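Local structure of 2-dehydropantoate 2-reductase (Enterococcus faecium DO, 5X20) at residues N47-E52 and K140-G145; S63-E68 and I90-K95; Q82-L87 and E110-K115. The protein probably catalyses the reduction of ketopantoate to (R)-pantoate with a nicotinamide cofactor, a step on the pathway to pantothenate, and binds NAD(+). All coordinates share one frame; numbering follows the deposited sequence.

All three contacts lie in the N-terminal Rossmann-type region of the chain. In sequence order the segments run 47-52, 63-68, 82-87, 90-95, 110-115 and 140-145, so contact 1 encloses the other two, while contacts 2 and 3 interleave. The centre of contact 1 is about 32 Å from that of contact 2 and 30 Å from that of contact 3; it belongs to a small four-stranded mixed sheet. Contacts 2 and 3, with centres about 14 Å apart, border the large mixed sheet, and helix 83-90 leads from one towards the other. Contact 3 holds Gln82, which binds the NAD, whereas contacts 1 and 2 lie farther from it.

Contact 1 (N47-E52 and K140-G145); sequences NFNGKE and KLFGSG
Asn47 and Phe48 run parallel to Lys140 and Leu141, and two backbone hydrogen bonds set the register. Leu141 N donates to Asn47 O (2.8 Å), nearly straight at 176°, and Leu141 O accepts from Asn49 N (2.8 Å). Leu141 thus uses both its N-H and its carbonyl on the same neighbouring strand, bracketing Phe48, as a parallel ladder requires.

Apolar packing fills the side of the sheet that carries Phe48 and Leu141. The CD1 methyl of Leu141 sits squarely over the Phe48 ring, 4.1 Å from its centroid and only 9° off the normal, a CH-pi contact. A flat ring and a branched aliphatic chain suit this side, because both also pack on helix 10-21, whose first residues Ala10 and Met11 bind the cofactor through their backbone N-H groups.

The strands belong to a four-stranded mixed sheet in which 44-48 and 51-55 form a beta hairpin with a two-residue loop. Its type I' turn, Phe48 to Lys51, is closed by Phe48 N to Lys51 O (2.9 Å) and the reciprocal bond. Asn49 and Gly50 fit the positive phi angles at its corners; at the angles of Gly50 a beta carbon would press against the preceding carbonyl oxygen.

Aromatic-polar contacts occupy the other side. The Phe142 ring reaches back to the turn, with Asn49 N above one face, near the rim, and CE1 lying 3.5 Å from Asn49 C. The Asn47 amide stands steeply to this ring, 76° between planes, with OD1 3.7 Å from Phe142 CZ. With CG trans to the backbone N the Asn47 amide comes up beside the turn, and OD1 accepts a weak hydrogen bond from Gly50 N (2.9 Å). The aliphatic part of Lys140 runs beside the ring, placing CD at its edge.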
loop_
_atom_site.group_PDB
_atom_site.type_symbol
_atom_site.label_atom_id
_atom_site.label_comp_id
_atom_site.label_asym_id
_atom_site.label_seq_id
_atom_site.Cartn_x
_atom_site.Cartn_y
_atom_site.Cartn_z
ATOM N N ASN A 47 -13.350 -29.780 6.401
ATOM C CA ASN A 47 -14.392 -29.245 7.220
ATOM C C ASN A 47 -15.401 -28.708 6.227
ATOM O O ASN A 47 -15.217 -27.631 5.666
ATOM C CB ASN A 47 -13.879 -28.161 8.158
ATOM C CG ASN A 47 -14.966 -27.598 9.052
ATOM O OD1 ASN A 47 -16.156 -27.883 8.886
ATOM N ND2 ASN A 47 -14.568 -26.758 9.971
ATOM N N PHE A 48 -16.452 -29.481 5.984
ATOM C CA PHE A 48 -17.454 -29.111 4.998
ATOM C C PHE A 48 -18.735 -28.634 5.668
ATOM O O PHE A 48 -19.553 -29.432 6.123
ATOM C CB PHE A 48 -17.739 -30.301 4.063
ATOM C CG PHE A 48 -18.385 -29.929 2.746
ATOM C CD1 PHE A 48 -18.947 -28.677 2.545
ATOM C CD2 PHE A 48 -18.435 -30.851 1.710
ATOM C CE1 PHE A 48 -19.540 -28.356 1.334
ATOM C CE2 PHE A 48 -19.026 -30.535 0.499
ATOM C CZ PHE A 48 -19.580 -29.285 0.311
ATOM N N ASN A 49 -18.892 -27.316 5.725
ATOM C CA ASN A 49 -20.022 -26.687 6.401
ATOM C C ASN A 49 -20.156 -27.109 7.852
ATOM O O ASN A 49 -21.237 -27.083 8.382
ATOM C CB ASN A 49 -21.297 -26.948 5.626
ATOM C CG ASN A 49 -21.231 -26.313 4.243
ATOM O OD1 ASN A 49 -20.724 -25.211 4.083
ATOM N ND2 ASN A 49 -21.688 -27.019 3.234
ATOM N N GLY A 50 -19.036 -27.416 8.500
ATOM C CA GLY A 50 -18.993 -27.758 9.932
ATOM C C GLY A 50 -18.697 -29.195 10.189
ATOM O O GLY A 50 -18.305 -29.569 11.300
ATOM N N LYS A 51 -18.921 -30.025 9.167
ATOM C CA LYS A 51 -18.830 -31.474 9.334
ATOM C C LYS A 51 -17.558 -32.001 8.771
ATOM O O LYS A 51 -17.237 -31.699 7.650
ATOM C CB LYS A 51 -19.996 -32.187 8.649
ATOM C CG LYS A 51 -21.274 -32.091 9.472
ATOM C CD LYS A 51 -21.539 -33.472 10.100
ATOM C CE LYS A 51 -22.370 -34.286 9.111
ATOM N NZ LYS A 51 -22.015 -35.719 9.120
ATOM N N GLU A 52 -16.859 -32.809 9.555
ATOM C CA GLU A 52 -15.668 -33.451 9.104
ATOM C C GLU A 52 -16.009 -34.543 8.108
ATOM O O GLU A 52 -16.829 -35.379 8.343
ATOM C CB GLU A 52 -14.854 -33.975 10.283
ATOM C CG GLU A 52 -14.282 -32.862 11.181
ATOM C CD GLU A 52 -13.245 -31.906 10.471
ATOM O OE1 GLU A 52 -12.592 -32.291 9.434
ATOM O OE2 GLU A 52 -13.072 -30.756 10.948
ATOM N N LYS A 140 -11.164 -26.297 4.102
ATOM C CA LYS A 140 -12.269 -25.798 4.850
ATOM C C LYS A 140 -13.228 -25.159 3.848
ATOM O O LYS A 140 -12.832 -24.298 3.058
ATOM C CB LYS A 140 -11.745 -24.793 5.833
ATOM C CG LYS A 140 -12.697 -24.344 6.883
ATOM C CD LYS A 140 -12.410 -22.860 7.002
ATOM C CE LYS A 140 -11.453 -22.642 8.127
ATOM N NZ LYS A 140 -11.051 -21.223 8.162
ATOM N N LEU A 141 -14.479 -25.632 3.836
ATOM C CA LEU A 141 -15.472 -25.185 2.853
ATOM C C LEU A 141 -16.706 -24.658 3.577
ATOM O O LEU A 141 -17.419 -25.441 4.204
ATOM C CB LEU A 141 -15.841 -26.353 1.956
ATOM C CG LEU A 141 -14.678 -27.115 1.327
ATOM C CD1 LEU A 141 -15.173 -28.409 0.692
ATOM C CD2 LEU A 141 -13.968 -26.263 0.277
ATOM N N PHE A 142 -16.945 -23.356 3.478
ATOM C CA PHE A 142 -18.119 -22.694 4.042
ATOM C C PHE A 142 -18.789 -21.747 3.008
ATOM O O PHE A 142 -18.239 -21.416 1.974
ATOM C CB PHE A 142 -17.776 -21.888 5.312
ATOM C CG PHE A 142 -17.617 -22.738 6.543
ATOM C CD1 PHE A 142 -18.727 -23.168 7.248
ATOM C CD2 PHE A 142 -16.359 -23.178 6.954
ATOM C CE1 PHE A 142 -18.598 -23.977 8.359
ATOM C CE2 PHE A 142 -16.226 -23.992 8.063
ATOM C CZ PHE A 142 -17.352 -24.401 8.780
ATOM N N GLY A 143 -20.037 -21.393 3.277
ATOM C CA GLY A 143 -20.772 -20.429 2.492
ATOM C C GLY A 143 -21.488 -21.010 1.306
ATOM O O GLY A 143 -21.538 -22.229 1.091
ATOM N N SER A 144 -22.084 -20.106 0.557
ATOM C CA SER A 144 -22.794 -20.438 -0.654
ATOM C C SER A 144 -21.944 -19.936 -1.820
ATOM O O SER A 144 -20.830 -19.446 -1.620
ATOM C CB SER A 144 -24.176 -19.775 -0.663
ATOM O OG SER A 144 -23.976 -18.384 -0.352
ATOM N N GLY A 145 -22.470 -20.095 -3.018
ATOM C CA GLY A 145 -21.763 -19.664 -4.169
ATOM C C GLY A 145 -22.523 -19.897 -5.455
ATOM O O GLY A 145 -23.668 -20.327 -5.453
#

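Contact 2 (S63-E68 and I90-K95); sequences SEVEKE and IQSLIK
Val65 points its two methyls into a notch formed by Ile90 and Leu93, and each methyl has its own partner. CG2 meets CG2 of Ile90 at 4.0 Å, the two side chains slanting past one another. CG1 goes to Leu93, whose side chain lies at about a right angle to that of Val65; its CD1 is 3.9 Å from Val65 CG1, and CD2 is close to the same methyl. The valine chi1 of 170° divides the branches in this way, so a short, beta-branched residue can touch both partners at once.

The two loops flank the Rossmann-type sheet: 63-68 follows strand 59-61, at one edge of the sheet, and heads for 73-76, while 90-95, with a 3-10 turn at 91-93, joins helix 83-90 to 99-102. Ile29 of strand 25-30 backs Val65, Ile90 and Leu93 alike, extending the apolar patch into the sheet.

Beside this patch Ser92 CB lies 3.7 Å from Lys67 CB, and Ser92 OG is 3.4 Å from Lys67 CA; a small side chain suits a place where the Lys67 and Ser92 CA atoms are only 4.8 Å apart. Lys95 bends back at chi2 (-60°) and curls its ammonium group between the loops. NZ donates to Ser92 O (2.8 Å), approaching almost in line with the carbonyl bond, and makes a weak hydrogen bond to Lys67 O (3.0 Å).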
loop_
_atom_site.group_PDB
_atom_site.type_symbol
_atom_site.label_atom_id
_atom_site.label_comp_id
_atom_site.label_asym_id
_atom_site.label_seq_id
_atom_site.Cartn_x
_atom_site.Cartn_y
_atom_site.Cartn_z
ATOM N N SER A 63 2.888 -33.921 -13.368
ATOM C CA SER A 63 3.980 -34.414 -14.245
ATOM C C SER A 63 3.882 -35.934 -14.564
ATOM O O SER A 63 4.523 -36.422 -15.502
ATOM C CB SER A 63 5.334 -34.106 -13.611
ATOM O OG SER A 63 5.434 -34.821 -12.401
ATOM N N GLU A 64 3.031 -36.656 -13.841
ATOM C CA GLU A 64 2.845 -38.092 -14.038
ATOM C C GLU A 64 1.537 -38.464 -14.678
ATOM O O GLU A 64 1.112 -39.603 -14.622
ATOM C CB GLU A 64 3.000 -38.833 -12.731
ATOM C CG GLU A 64 4.297 -38.418 -12.071
ATOM C CD GLU A 64 4.551 -39.105 -10.757
ATOM O OE1 GLU A 64 3.585 -39.609 -10.139
ATOM O OE2 GLU A 64 5.741 -39.103 -10.355
ATOM N N VAL A 65 0.883 -37.522 -15.309
ATOM C CA VAL A 65 -0.387 -37.852 -15.974
ATOM C C VAL A 65 -0.213 -38.855 -17.158
ATOM O O VAL A 65 0.736 -38.783 -17.951
ATOM C CB VAL A 65 -1.053 -36.559 -16.442
ATOM C CG1 VAL A 65 -2.234 -36.857 -17.328
ATOM C CG2 VAL A 65 -1.504 -35.733 -15.251
ATOM N N GLU A 66 -1.121 -39.800 -17.299
ATOM C CA GLU A 66 -0.909 -40.758 -18.369
ATOM C C GLU A 66 -1.436 -40.327 -19.744
ATOM O O GLU A 66 -2.619 -40.026 -19.891
ATOM C CB GLU A 66 -1.446 -42.144 -17.978
ATOM C CG GLU A 66 -0.371 -43.219 -17.855
ATOM C CD GLU A 66 0.083 -43.448 -16.423
ATOM O OE1 GLU A 66 -0.713 -43.202 -15.493
ATOM O OE2 GLU A 66 1.241 -43.877 -16.225
ATOM N N LYS A 67 -0.561 -40.300 -20.758
ATOM C CA LYS A 67 -0.966 -40.002 -22.149
ATOM C C LYS A 67 -2.015 -41.047 -22.571
ATOM O O LYS A 67 -2.830 -40.794 -23.461
ATOM C CB LYS A 67 0.230 -39.994 -23.115
ATOM C CG LYS A 67 1.606 -39.915 -22.457
ATOM C CD LYS A 67 2.515 -38.875 -23.104
ATOM C CE LYS A 67 3.902 -38.880 -22.470
ATOM N NZ LYS A 67 4.971 -39.109 -23.484
ATOM N N GLU A 68 -1.987 -42.213 -21.924
ATOM C CA GLU A 68 -3.037 -43.202 -22.073
ATOM C C GLU A 68 -4.331 -42.739 -21.361
ATOM O O GLU A 68 -5.443 -43.087 -21.770
ATOM C CB GLU A 68 -2.573 -44.559 -21.491
ATOM C CG GLU A 68 -1.280 -45.095 -22.117
ATOM C CD GLU A 68 -1.428 -45.417 -23.602
ATOM O OE1 GLU A 68 -0.397 -45.471 -24.308
ATOM O OE2 GLU A 68 -2.575 -45.618 -24.060
ATOM N N ILE A 90 -0.404 -31.632 -18.771
ATOM C CA ILE A 90 -1.558 -32.490 -18.923
ATOM C C ILE A 90 -2.109 -32.489 -20.342
ATOM O O ILE A 90 -3.226 -32.971 -20.581
ATOM C CB ILE A 90 -2.702 -32.078 -17.934
ATOM C CG1 ILE A 90 -3.335 -30.740 -18.304
ATOM C CG2 ILE A 90 -2.163 -32.014 -16.513
ATOM C CD1 ILE A 90 -4.692 -30.509 -17.697
ATOM N N GLN A 91 -1.368 -31.923 -21.295
ATOM C CA GLN A 91 -1.906 -31.793 -22.656
ATOM C C GLN A 91 -2.377 -33.100 -23.250
ATOM O O GLN A 91 -3.401 -33.162 -23.934
ATOM C CB GLN A 91 -0.972 -31.045 -23.607
ATOM C CG GLN A 91 -1.705 -29.930 -24.335
ATOM C CD GLN A 91 -1.238 -29.713 -25.759
ATOM O OE1 GLN A 91 -0.176 -30.184 -26.167
ATOM N NE2 GLN A 91 -2.035 -28.978 -26.522
ATOM N N SER A 92 -1.624 -34.147 -22.966
ATOM C CA SER A 92 -1.952 -35.467 -23.468
ATOM C C SER A 92 -3.355 -35.894 -23.076
ATOM O O SER A 92 -3.880 -36.842 -23.637
ATOM C CB SER A 92 -0.960 -36.492 -22.967
ATOM O OG SER A 92 -1.087 -36.686 -21.563
ATOM N N LEU A 93 -3.933 -35.237 -22.086
ATOM C CA LEU A 93 -5.300 -35.531 -21.654
ATOM C C LEU A 93 -6.327 -34.822 -22.487
ATOM O O LEU A 93 -7.506 -35.119 -22.399
ATOM C CB LEU A 93 -5.470 -35.034 -20.244
ATOM C CG LEU A 93 -6.142 -35.873 -19.213
ATOM C CD1 LEU A 93 -5.557 -37.262 -19.261
ATOM C CD2 LEU A 93 -5.918 -35.226 -17.856
ATOM N N ILE A 94 -5.866 -33.839 -23.246
ATOM C CA ILE A 94 -6.773 -33.064 -24.049
ATOM C C ILE A 94 -7.019 -33.739 -25.381
ATOM O O ILE A 94 -6.250 -33.601 -26.332
ATOM C CB ILE A 94 -6.312 -31.597 -24.268
ATOM C CG1 ILE A 94 -5.204 -31.197 -23.272
ATOM C CG2 ILE A 94 -7.524 -30.664 -24.265
ATOM C CD1 ILE A 94 -5.450 -29.948 -22.442
ATOM N N LYS A 95 -8.109 -34.486 -25.411
ATOM C CA LYS A 95 -8.566 -35.183 -26.608
ATOM C C LYS A 95 -9.638 -34.397 -27.366
ATOM O O LYS A 95 -10.082 -33.332 -26.936
ATOM C CB LYS A 95 -9.207 -36.527 -26.245
ATOM C CG LYS A 95 -8.508 -37.319 -25.162
ATOM C CD LYS A 95 -7.061 -37.676 -25.536
ATOM C CE LYS A 95 -6.580 -38.990 -24.898
ATOM N NZ LYS A 95 -5.131 -39.153 -24.593
#

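Contact 3 (Q82-L87 and E110-K115). With NAD (nicotinamide-adenine-dinucleotide), chain G.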
loop_
_atom_site.group_PDB
_atom_site.type_symbol
_atom_site.label_atom_id
_atom_site.label_comp_id
_atom_site.label_asym_id
_atom_site.label_seq_id
_atom_site.Cartn_x
_atom_site.Cartn_y
_atom_site.Cartn_z
ATOM N N GLN A 82 0.330 -20.700 -12.275
ATOM C CA GLN A 82 0.597 -22.104 -12.491
ATOM C C GLN A 82 -0.129 -22.645 -13.735
ATOM O O GLN A 82 0.080 -23.756 -14.122
ATOM C CB GLN A 82 0.164 -22.923 -11.274
ATOM C CG GLN A 82 0.713 -22.503 -9.936
ATOM C CD GLN A 82 -0.164 -23.017 -8.799
ATOM O OE1 GLN A 82 -1.380 -22.896 -8.850
ATOM N NE2 GLN A 82 0.456 -23.611 -7.763
ATOM N N LEU A 83 -0.992 -21.854 -14.349
ATOM C CA LEU A 83 -1.885 -22.351 -15.387
ATOM C C LEU A 83 -1.164 -22.913 -16.612
ATOM O O LEU A 83 -1.515 -23.974 -17.088
ATOM C CB LEU A 83 -2.838 -21.258 -15.813
ATOM C CG LEU A 83 -3.805 -21.632 -16.896
ATOM C CD1 LEU A 83 -4.734 -22.730 -16.448
ATOM C CD2 LEU A 83 -4.636 -20.416 -17.282
ATOM N N GLU A 84 -0.193 -22.185 -17.129
ATOM C CA GLU A 84 0.505 -22.624 -18.306
ATOM C C GLU A 84 1.239 -23.969 -18.090
ATOM O O GLU A 84 1.131 -24.889 -18.876
ATOM C CB GLU A 84 1.486 -21.549 -18.775
ATOM C CG GLU A 84 2.248 -21.944 -20.025
ATOM C CD GLU A 84 2.858 -20.795 -20.807
ATOM O OE1 GLU A 84 3.692 -20.086 -20.194
ATOM O OE2 GLU A 84 2.572 -20.682 -22.047
ATOM N N LYS A 85 2.049 -24.022 -17.067
ATOM C CA LYS A 85 2.788 -25.208 -16.753
ATOM C C LYS A 85 1.828 -26.387 -16.548
ATOM O O LYS A 85 2.110 -27.500 -17.001
ATOM C CB LYS A 85 3.690 -24.927 -15.539
ATOM C CG LYS A 85 4.381 -26.112 -14.937
ATOM C CD LYS A 85 5.500 -26.596 -15.796
ATOM C CE LYS A 85 6.381 -27.586 -15.072
ATOM N NZ LYS A 85 6.985 -28.509 -16.069
ATOM N N MET A 86 0.682 -26.146 -15.931
ATOM C CA MET A 86 -0.284 -27.209 -15.720
ATOM C C MET A 86 -0.812 -27.719 -17.063
ATOM O O MET A 86 -0.914 -28.935 -17.263
ATOM C CB MET A 86 -1.468 -26.754 -14.837
ATOM C CG MET A 86 -2.647 -27.715 -14.787
ATOM S SD MET A 86 -2.300 -29.261 -13.936
ATOM C CE MET A 86 -2.250 -28.715 -12.223
ATOM N N LEU A 87 -1.139 -26.790 -17.967
ATOM C CA LEU A 87 -1.596 -27.152 -19.286
ATOM C C LEU A 87 -0.513 -27.937 -20.058
ATOM O O LEU A 87 -0.854 -28.872 -20.780
ATOM C CB LEU A 87 -2.055 -25.940 -20.071
ATOM C CG LEU A 87 -3.402 -25.385 -19.622
ATOM C CD1 LEU A 87 -3.626 -23.997 -20.167
ATOM C CD2 LEU A 87 -4.551 -26.297 -20.033
ATOM N N GLU A 110 -8.148 -17.312 -21.390
ATOM C CA GLU A 110 -8.417 -17.918 -22.721
ATOM C C GLU A 110 -7.188 -17.940 -23.619
ATOM O O GLU A 110 -7.002 -18.855 -24.416
ATOM C CB GLU A 110 -9.465 -17.146 -23.567
ATOM C CG GLU A 110 -10.533 -16.504 -22.799
ATOM C CD GLU A 110 -10.199 -15.122 -22.248
ATOM O OE1 GLU A 110 -10.358 -14.136 -22.966
ATOM O OE2 GLU A 110 -9.907 -15.057 -21.037
ATOM N N ASP A 111 -6.417 -16.868 -23.597
ATOM C CA ASP A 111 -5.294 -16.784 -24.541
ATOM C C ASP A 111 -4.295 -17.918 -24.304
ATOM O O ASP A 111 -3.813 -18.503 -25.228
ATOM C CB ASP A 111 -4.651 -15.412 -24.462
ATOM C CG ASP A 111 -5.671 -14.294 -24.829
ATOM O OD1 ASP A 111 -6.510 -14.502 -25.757
ATOM O OD2 ASP A 111 -5.673 -13.232 -24.151
ATOM N N ILE A 112 -4.052 -18.244 -23.063
ATOM C CA ILE A 112 -3.147 -19.279 -22.734
ATOM C C ILE A 112 -3.793 -20.614 -23.055
ATOM O O ILE A 112 -3.139 -21.525 -23.530
ATOM C CB ILE A 112 -2.831 -19.197 -21.197
ATOM C CG1 ILE A 112 -2.193 -17.826 -20.812
ATOM C CG2 ILE A 112 -1.778 -20.159 -20.776
ATOM C CD1 ILE A 112 -2.820 -17.005 -19.676
ATOM N N ILE A 113 -5.083 -20.731 -22.726
ATOM C CA ILE A 113 -5.775 -21.996 -22.886
ATOM C C ILE A 113 -5.848 -22.372 -24.385
ATOM O O ILE A 113 -5.696 -23.541 -24.737
ATOM C CB ILE A 113 -7.149 -21.966 -22.256
ATOM C CG1 ILE A 113 -6.999 -21.799 -20.748
ATOM C CG2 ILE A 113 -7.898 -23.245 -22.538
ATOM C CD1 ILE A 113 -8.308 -21.451 -20.047
ATOM N N GLU A 114 -6.005 -21.378 -25.243
ATOM C CA GLU A 114 -6.018 -21.564 -26.687
ATOM C C GLU A 114 -4.700 -22.036 -27.302
ATOM O O GLU A 114 -4.698 -22.556 -28.424
ATOM C CB GLU A 114 -6.381 -20.271 -27.398
ATOM C CG GLU A 114 -7.886 -20.020 -27.423
ATOM C CD GLU A 114 -8.252 -18.535 -27.522
ATOM O OE1 GLU A 114 -7.443 -17.747 -28.029
ATOM O OE2 GLU A 114 -9.353 -18.122 -27.058
ATOM N N LYS A 115 -3.597 -21.940 -26.575
ATOM C CA LYS A 115 -2.362 -22.568 -27.021
ATOM C C LYS A 115 -2.333 -24.073 -26.869
ATOM O O LYS A 115 -1.515 -24.710 -27.504
ATOM C CB LYS A 115 -1.138 -21.975 -26.339
ATOM C CG LYS A 115 -1.241 -20.509 -26.098
ATOM C CD LYS A 115 0.006 -19.714 -26.336
ATOM C CE LYS A 115 1.171 -20.196 -25.468
ATOM N NZ LYS A 115 2.011 -19.033 -24.979
HETATM P PA NAD G . -4.841 -22.607 -3.996
HETATM O O1A NAD G . -3.625 -21.751 -3.809
HETATM O O2A NAD G . -5.533 -23.251 -2.797
HETATM O O5B NAD G . -4.436 -23.816 -4.953
HETATM C C5B NAD G . -3.786 -23.587 -6.183
HETATM C C4B NAD G . -2.718 -24.635 -6.448
HETATM O O4B NAD G . -1.622 -24.285 -5.636
HETATM C C3B NAD G . -3.097 -26.061 -6.059
HETATM O O3B NAD G . -2.484 -26.939 -6.957
HETATM C C2B NAD G . -2.486 -26.220 -4.709
HETATM O O2B NAD G . -2.215 -27.549 -4.286
HETATM C C1B NAD G . -1.226 -25.419 -4.933
HETATM N N9A NAD G . -0.700 -25.012 -3.638
HETATM C C8A NAD G . -1.381 -24.447 -2.651
HETATM N N7A NAD G . -0.583 -24.247 -1.599
HETATM C C5A NAD G . 0.622 -24.714 -1.919
HETATM C C6A NAD G . 1.916 -24.821 -1.241
HETATM N N6A NAD G . 2.096 -24.363 0.024
HETATM N N1A NAD G . 2.892 -25.402 -1.940
HETATM C C2A NAD G . 2.747 -25.841 -3.198
HETATM N N3A NAD G . 1.600 -25.813 -3.889
HETATM C C4A NAD G . 0.528 -25.247 -3.281
HETATM O O3 NAD G . -5.798 -21.657 -4.841
HETATM P PN NAD G . -7.402 -21.604 -4.842
HETATM O O1N NAD G . -7.767 -20.747 -3.624
HETATM O O2N NAD G . -8.085 -22.925 -5.059
HETATM O O5D NAD G . -7.621 -20.622 -6.085
HETATM C C5D NAD G . -7.738 -21.159 -7.396
HETATM C C4D NAD G . -8.395 -20.158 -8.352
HETATM O O4D NAD G . -9.735 -19.894 -7.890
HETATM C C3D NAD G . -7.631 -18.851 -8.266
HETATM O O3D NAD G . -7.541 -18.203 -9.520
HETATM C C2D NAD G . -8.439 -18.025 -7.269
HETATM O O2D NAD G . -8.269 -16.610 -7.417
HETATM C C1D NAD G . -9.843 -18.499 -7.590
HETATM N N1N NAD G . -10.843 -18.303 -6.550
HETATM C C2N NAD G . -10.551 -18.676 -5.283
HETATM C C3N NAD G . -11.501 -18.464 -4.269
HETATM C C7N NAD G . -11.286 -18.908 -2.839
HETATM O O7N NAD G . -12.169 -18.694 -2.019
HETATM N N7N NAD G . -10.241 -19.662 -2.483
HETATM C C4N NAD G . -12.751 -17.926 -4.635
HETATM C C5N NAD G . -13.030 -17.611 -5.995
HETATM C C6N NAD G . -12.085 -17.829 -6.952
#
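Glu84 meets both Ile112 and Lys115 along its length. Its CB rests 4.1 Å from Ile112 CG2. CG, trans to the backbone N (chi1 -179°), starts an extended chain that carries the carboxylate past the isoleucine. At the tip OE2 faces Lys115 NZ at 3.4 Å, a salt bridge whose hydrogen bond is weak, and Lys115 CE lies 3.7 Å from the same oxygen. A bound glycerol also hydrogen-bonds to OE2. A glutamate suits this place, being aliphatic near the helix and charged where the lysine reaches it.

One turn on, Leu87 places CD1 4.0 Å from Ile113 CA and against its CG1, while Leu83 CD2 lies 4.4 Å from Ile113 CG1, so branched apolar chains mesh in the buried part. Gln82 turns to the cofactor: NE2 donates to NAD O4B (3.0 Å, 162°), and OE1 accepts from Lys79 N, fixing the amide's rotation.

Helices 83-90 and 109-113 pack beside the large sheet: Leu83, Leu87 and Ile113 all touch Leu76 of strand 73-76, and Ile113 also meets Ile122 of strand 122-127.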